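PDB 6XTZ: dally-like, isoform A from Drosophila melanogaster, which acts, probably as a cell-surface proteoglycan of the glypican family, by binding Wnt and Hedgehog proteins and shielding the Wnt palmitoleoyl lipid so that signalling works at a distance. Local coordinates for residues G81-K86 with D443-D448; Q205-A210 with M274-V279. The protein carries 5 engineered substitutions. All coordinates share one frame; numbering follows the deposited sequence.

Contact 1. Residues G81-K86 with D443-D448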
loop_
_atom_site.group_PDB
_atom_site.type_symbol
_atom_site.label_atom_id
_atom_site.label_comp_id
_atom_site.label_asym_id
_atom_site.label_seq_id
_atom_site.Cartn_x
_atom_site.Cartn_y
_atom_site.Cartn_z
ATOM N N GLY A 81 -7.575 4.125 1.361
ATOM C CA GLY A 81 -8.077 3.907 2.707
ATOM C C GLY A 81 -9.512 3.417 2.726
ATOM O O GLY A 81 -9.866 2.540 3.519
ATOM N N SER A 82 -10.357 3.969 1.853
ATOM C CA SER A 82 -11.757 3.559 1.835
ATOM C C SER A 82 -11.920 2.181 1.205
ATOM O O SER A 82 -12.770 1.393 1.636
ATOM C CB SER A 82 -12.603 4.595 1.097
ATOM O OG SER A 82 -12.270 4.644 -0.279
ATOM N N LYS A 83 -11.118 1.872 0.182
ATOM C CA LYS A 83 -11.164 0.540 -0.413
ATOM C C LYS A 83 -10.706 -0.525 0.573
ATOM O O LYS A 83 -11.211 -1.653 0.548
ATOM C CB LYS A 83 -10.310 0.493 -1.680
ATOM C CG LYS A 83 -10.826 1.364 -2.816
ATOM C CD LYS A 83 -12.169 0.876 -3.336
ATOM C CE LYS A 83 -12.640 1.737 -4.497
ATOM N NZ LYS A 83 -13.937 1.271 -5.061
ATOM N N ALA A 84 -9.747 -0.191 1.440
ATOM C CA ALA A 84 -9.351 -1.120 2.493
ATOM C C ALA A 84 -10.486 -1.339 3.484
ATOM O O ALA A 84 -10.691 -2.461 3.964
ATOM C CB ALA A 84 -8.103 -0.605 3.207
ATOM N N THR A 85 -11.237 -0.281 3.798
ATOM C CA THR A 85 -12.375 -0.424 4.701
ATOM C C THR A 85 -13.491 -1.239 4.057
ATOM O O THR A 85 -14.130 -2.063 4.723
ATOM C CB THR A 85 -12.890 0.955 5.119
ATOM O OG1 THR A 85 -11.875 1.637 5.865
ATOM C CG2 THR A 85 -14.143 0.827 5.977
ATOM N N LYS A 86 -13.741 -1.020 2.764
ATOM C CA LYS A 86 -14.741 -1.816 2.062
ATOM C C LYS A 86 -14.321 -3.278 1.993
ATOM O O LYS A 86 -15.156 -4.180 2.120
ATOM C CB LYS A 86 -14.967 -1.252 0.658
ATOM C CG LYS A 86 -16.025 -1.991 -0.149
ATOM C CD LYS A 86 -16.171 -1.407 -1.547
ATOM C CE LYS A 86 -17.228 -2.152 -2.352
ATOM N NZ LYS A 86 -17.351 -1.628 -3.742
ATOM N N ASP A 443 -14.087 -11.378 -4.627
ATOM C CA ASP A 443 -13.202 -11.264 -5.780
ATOM C C ASP A 443 -13.316 -9.895 -6.437
ATOM O O ASP A 443 -12.325 -9.380 -6.965
ATOM C CB ASP A 443 -13.511 -12.363 -6.797
ATOM C CG ASP A 443 -13.316 -13.757 -6.231
ATOM O OD1 ASP A 443 -13.069 -13.884 -5.014
ATOM O OD2 ASP A 443 -13.407 -14.728 -7.010
ATOM N N ARG A 444 -14.507 -9.291 -6.405
ATOM C CA ARG A 444 -14.703 -7.997 -7.051
ATOM C C ARG A 444 -13.925 -6.895 -6.343
ATOM O O ARG A 444 -13.331 -6.030 -6.996
ATOM C CB ARG A 444 -16.194 -7.660 -7.098
ATOM C CG ARG A 444 -17.023 -8.658 -7.891
ATOM C CD ARG A 444 -18.516 -8.405 -7.732
ATOM N NE ARG A 444 -18.919 -7.106 -8.260
ATOM C CZ ARG A 444 -20.173 -6.666 -8.279
ATOM N NH1 ARG A 444 -21.150 -7.423 -7.797
ATOM N NH2 ARG A 444 -20.453 -5.470 -8.779
ATOM N N ILE A 445 -13.919 -6.903 -5.007
ATOM C CA ILE A 445 -13.184 -5.874 -4.280
ATOM C C ILE A 445 -11.685 -6.140 -4.342
ATOM O O ILE A 445 -10.880 -5.199 -4.345
ATOM C CB ILE A 445 -13.697 -5.768 -2.829
ATOM C CG1 ILE A 445 -12.941 -4.682 -2.059
ATOM C CG2 ILE A 445 -13.590 -7.101 -2.114
ATOM C CD1 ILE A 445 -13.143 -3.289 -2.602
ATOM N N VAL A 446 -11.280 -7.411 -4.411
ATOM C CA VAL A 446 -9.865 -7.729 -4.578
ATOM C C VAL A 446 -9.374 -7.272 -5.947
ATOM O O VAL A 446 -8.279 -6.709 -6.072
ATOM C CB VAL A 446 -9.621 -9.233 -4.357
ATOM C CG1 VAL A 446 -8.222 -9.620 -4.815
ATOM C CG2 VAL A 446 -9.808 -9.592 -2.891
ATOM N N ARG A 447 -10.172 -7.500 -6.995
ATOM C CA ARG A 447 -9.797 -7.018 -8.322
ATOM C C ARG A 447 -9.782 -5.496 -8.371
ATOM O O ARG A 447 -8.928 -4.899 -9.037
ATOM C CB ARG A 447 -10.751 -7.567 -9.383
ATOM C CG ARG A 447 -10.681 -9.069 -9.598
ATOM C CD ARG A 447 -11.581 -9.485 -10.751
ATOM N NE ARG A 447 -12.074 -10.851 -10.598
ATOM C CZ ARG A 447 -11.419 -11.933 -11.002
ATOM N NH1 ARG A 447 -10.233 -11.816 -11.587
ATOM N NH2 ARG A 447 -11.948 -13.135 -10.819
ATOM N N ASP A 448 -10.727 -4.853 -7.682
ATOM C CA ASP A 448 -10.767 -3.393 -7.659
ATOM C C ASP A 448 -9.512 -2.826 -7.009
ATOM O O ASP A 448 -8.858 -1.936 -7.563
ATOM C CB ASP A 448 -12.022 -2.921 -6.925
ATOM C CG ASP A 448 -12.221 -1.419 -7.009
ATOM O OD1 ASP A 448 -11.521 -0.763 -7.809
ATOM O OD2 ASP A 448 -13.082 -0.895 -6.273
HETATM O O HOH W 1 -16.052 -2.648 -5.881
#
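Asp448 OD2 takes the amino group of Lys83 in a salt bridge, with NZ 2.6 Å from OD2, and receives it through the syn lone pair, on the side of the other carboxylate oxygen. The two side chains cross at about a right angle, and a bend in the lysine chain at CB-CG (chi2 -65°) directs its end across the gap. Asp448 meets it with CG anti to the backbone N (chi1 -173°). Its second oxygen, OD1, is bound in a salt bridge by NE of Arg452, one turn further along helix 441-455, so the carboxylate is gripped by a cation at each oxygen and its rotation is restrained. A slighter link comes from Lys86, whose NZ donates to a water at 2.7 Å; that water gives only a weak bond, 3.5 Å long, to Asp448 OD2. Lys86 NZ itself stays 5.0 Å from OD2. Beside this polar network, Ile445 CD1 touches the aliphatic stem of the extended Lys86 at CD, 3.7 Å away. Separately, Ile445 CD1 packs 4.0 Å from the backbone O of Lys83. Ile445 also lies on Phe87 and Ile90, further along the helix that carries the lysines. The contact thus ties helix 441-455 to the long helix 51-110 of the elongated, all-helical glypican core; their local axes, nearly antiparallel at 161°, come no closer than 10.3 Å. A methionine in place of Lys83 would probably leave Asp448 OD2 without its cation and the carboxylate held mainly through Arg452. The example illustrates an amphipathic use of lysines: the methylenes of Lys86, and more loosely those of Lys83, lie against a buried isoleucine, while their ammonium groups meet, directly or through water, an aspartate that probably stays ionised.

Contact 2. Residues Q205-A210 with M274-V279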
loop_
_atom_site.group_PDB
_atom_site.type_symbol
_atom_site.label_atom_id
_atom_site.label_comp_id
_atom_site.label_asym_id
_atom_site.label_seq_id
_atom_site.Cartn_x
_atom_site.Cartn_y
_atom_site.Cartn_z
ATOM N N GLN A 205 -4.734 -5.168 5.533
ATOM C CA GLN A 205 -3.952 -4.422 6.514
ATOM C C GLN A 205 -2.822 -3.642 5.849
ATOM O O GLN A 205 -2.557 -2.489 6.211
ATOM C CB GLN A 205 -3.390 -5.362 7.581
ATOM C CG GLN A 205 -4.444 -5.956 8.498
ATOM C CD GLN A 205 -5.172 -4.907 9.310
ATOM O OE1 GLN A 205 -4.602 -3.876 9.668
ATOM N NE2 GLN A 205 -6.444 -5.160 9.598
ATOM N N ALA A 206 -2.148 -4.255 4.874
ATOM C CA ALA A 206 -1.090 -3.554 4.154
ATOM C C ALA A 206 -1.652 -2.388 3.353
ATOM O O ALA A 206 -1.010 -1.337 3.243
ATOM C CB ALA A 206 -0.336 -4.524 3.243
ATOM N N LEU A 207 -2.848 -2.554 2.783
ATOM C CA LEU A 207 -3.465 -1.455 2.049
ATOM C C LEU A 207 -3.814 -0.301 2.983
ATOM O O LEU A 207 -3.693 0.870 2.603
ATOM C CB LEU A 207 -4.709 -1.947 1.310
ATOM C CG LEU A 207 -5.474 -0.889 0.509
ATOM C CD1 LEU A 207 -4.585 -0.269 -0.562
ATOM C CD2 LEU A 207 -6.731 -1.478 -0.107
ATOM N N THR A 208 -4.237 -0.612 4.210
ATOM C CA THR A 208 -4.538 0.434 5.182
ATOM C C THR A 208 -3.277 1.187 5.585
ATOM O O THR A 208 -3.266 2.423 5.628
ATOM C CB THR A 208 -5.218 -0.168 6.416
ATOM O OG1 THR A 208 -6.512 -0.668 6.058
ATOM C CG2 THR A 208 -5.371 0.883 7.508
ATOM N N THR A 209 -2.203 0.455 5.890
ATOM C CA THR A 209 -0.959 1.102 6.291
ATOM C C THR A 209 -0.397 1.964 5.169
ATOM O O THR A 209 0.135 3.052 5.421
ATOM C CB THR A 209 0.063 0.051 6.725
ATOM O OG1 THR A 209 0.171 -0.956 5.712
ATOM C CG2 THR A 209 -0.362 -0.597 8.033
ATOM N N ALA A 210 -0.514 1.502 3.922
ATOM C CA ALA A 210 -0.062 2.310 2.793
ATOM C C ALA A 210 -0.846 3.611 2.698
ATOM O O ALA A 210 -0.292 4.652 2.327
ATOM C CB ALA A 210 -0.185 1.519 1.495
ATOM N N MET A 274 4.100 -4.273 -6.066
ATOM C CA MET A 274 4.395 -5.578 -6.646
ATOM C C MET A 274 4.024 -6.701 -5.687
ATOM O O MET A 274 3.551 -7.760 -6.115
ATOM C CB MET A 274 5.871 -5.662 -7.036
ATOM C CG MET A 274 6.256 -4.751 -8.192
ATOM S SD MET A 274 7.973 -4.930 -8.719
ATOM C CE MET A 274 8.840 -4.395 -7.246
ATOM N N ALA A 275 4.226 -6.489 -4.386
ATOM C CA ALA A 275 3.838 -7.503 -3.412
ATOM C C ALA A 275 2.323 -7.584 -3.276
ATOM O O ALA A 275 1.772 -8.671 -3.067
ATOM C CB ALA A 275 4.491 -7.211 -2.063
ATOM N N MET A 276 1.632 -6.446 -3.391
ATOM C CA MET A 276 0.172 -6.460 -3.361
ATOM C C MET A 276 -0.398 -7.222 -4.547
ATOM O O MET A 276 -1.396 -7.940 -4.411
ATOM C CB MET A 276 -0.370 -5.031 -3.340
ATOM C CG MET A 276 -0.270 -4.353 -1.993
ATOM S SD MET A 276 -1.469 -4.966 -0.797
ATOM C CE MET A 276 -2.992 -4.354 -1.509
ATOM N N ASP A 277 0.210 -7.069 -5.725
ATOM C CA ASP A 277 -0.277 -7.780 -6.900
ATOM C C ASP A 277 -0.050 -9.281 -6.776
ATOM O O ASP A 277 -0.833 -10.073 -7.312
ATOM C CB ASP A 277 0.397 -7.238 -8.159
ATOM C CG ASP A 277 -0.267 -7.725 -9.432
ATOM O OD1 ASP A 277 -1.378 -7.249 -9.744
ATOM O OD2 ASP A 277 0.323 -8.581 -10.123
ATOM N N LYS A 278 1.009 -9.688 -6.071
ATOM C CA LYS A 278 1.248 -11.111 -5.851
ATOM C C LYS A 278 0.223 -11.701 -4.891
ATOM O O LYS A 278 -0.287 -12.804 -5.120
ATOM C CB LYS A 278 2.665 -11.332 -5.324
ATOM C CG LYS A 278 3.746 -11.294 -6.390
ATOM C CD LYS A 278 5.065 -11.817 -5.839
ATOM C CE LYS A 278 6.088 -12.029 -6.944
ATOM N NZ LYS A 278 7.344 -12.639 -6.427
ATOM N N VAL A 279 -0.088 -10.985 -3.808
ATOM C CA VAL A 279 -1.089 -11.471 -2.865
ATOM C C VAL A 279 -2.468 -11.483 -3.512
ATOM O O VAL A 279 -3.247 -12.425 -3.326
ATOM C CB VAL A 279 -1.065 -10.624 -1.580
ATOM C CG1 VAL A 279 -2.205 -11.023 -0.656
ATOM C CG2 VAL A 279 0.273 -10.779 -0.875
#
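Met276, on helix 263-283, is the one residue of segment 274-279 that touches segment 205-210, and it reaches helix 185-216 with two different atoms. Its methyl carbon CE lies against Leu207 CB at 4.1 Å, while the sulfur SD rests 4.2 Å from Ala206 CB. Bends at both chi2 (-74°) and chi3 curl the chain, which lets sulfur and methyl meet neighbouring residues of a single helical turn. These are light touches; the surroundings complete the packing, for Ile449 and Val453 of helix 441-455 touch both Leu207 and Met276, and Leu533 of helix 513-538 also lies on the methionine. The polar bond made by Thr209 is internal to helix 185-216. Besides the helical bond from Ala210 N, Ala206 O accepts a second one: Thr209 OG1 lies 2.8 Å from Ala206 O. The hydroxyl stands above the carbonyl plane, off the lone pairs, at a C=O...O angle of 105°, and approaches from the same face as the amide. Met276, Ala206 and Leu207 thus form part of the buried helix-packing core of the elongated, all-helical glypican core protein.

How the contacts relate
From the N terminus, the chain first supplies segment 81-86, midway along helix 51-110, then segment 205-210 on helix 185-216 and segment 274-279 on helix 263-283. Contact 2 closes there, over 63 intervening residues. The chain continues through helix 296-322 and a long unmodelled stretch before helix 441-455 returns to segment 81-86, so contact 1 closes a loop of 356 residues with contact 2 nested inside it. The contacts lie about 11 Å apart between centres and touch directly: Ala84 CB meets Thr208 OG1 at 3.3 Å. Four helices distant in sequence are thus joined, with the side chain of Ile445 about 10 Å from the bound O-palmitoleoyl serine.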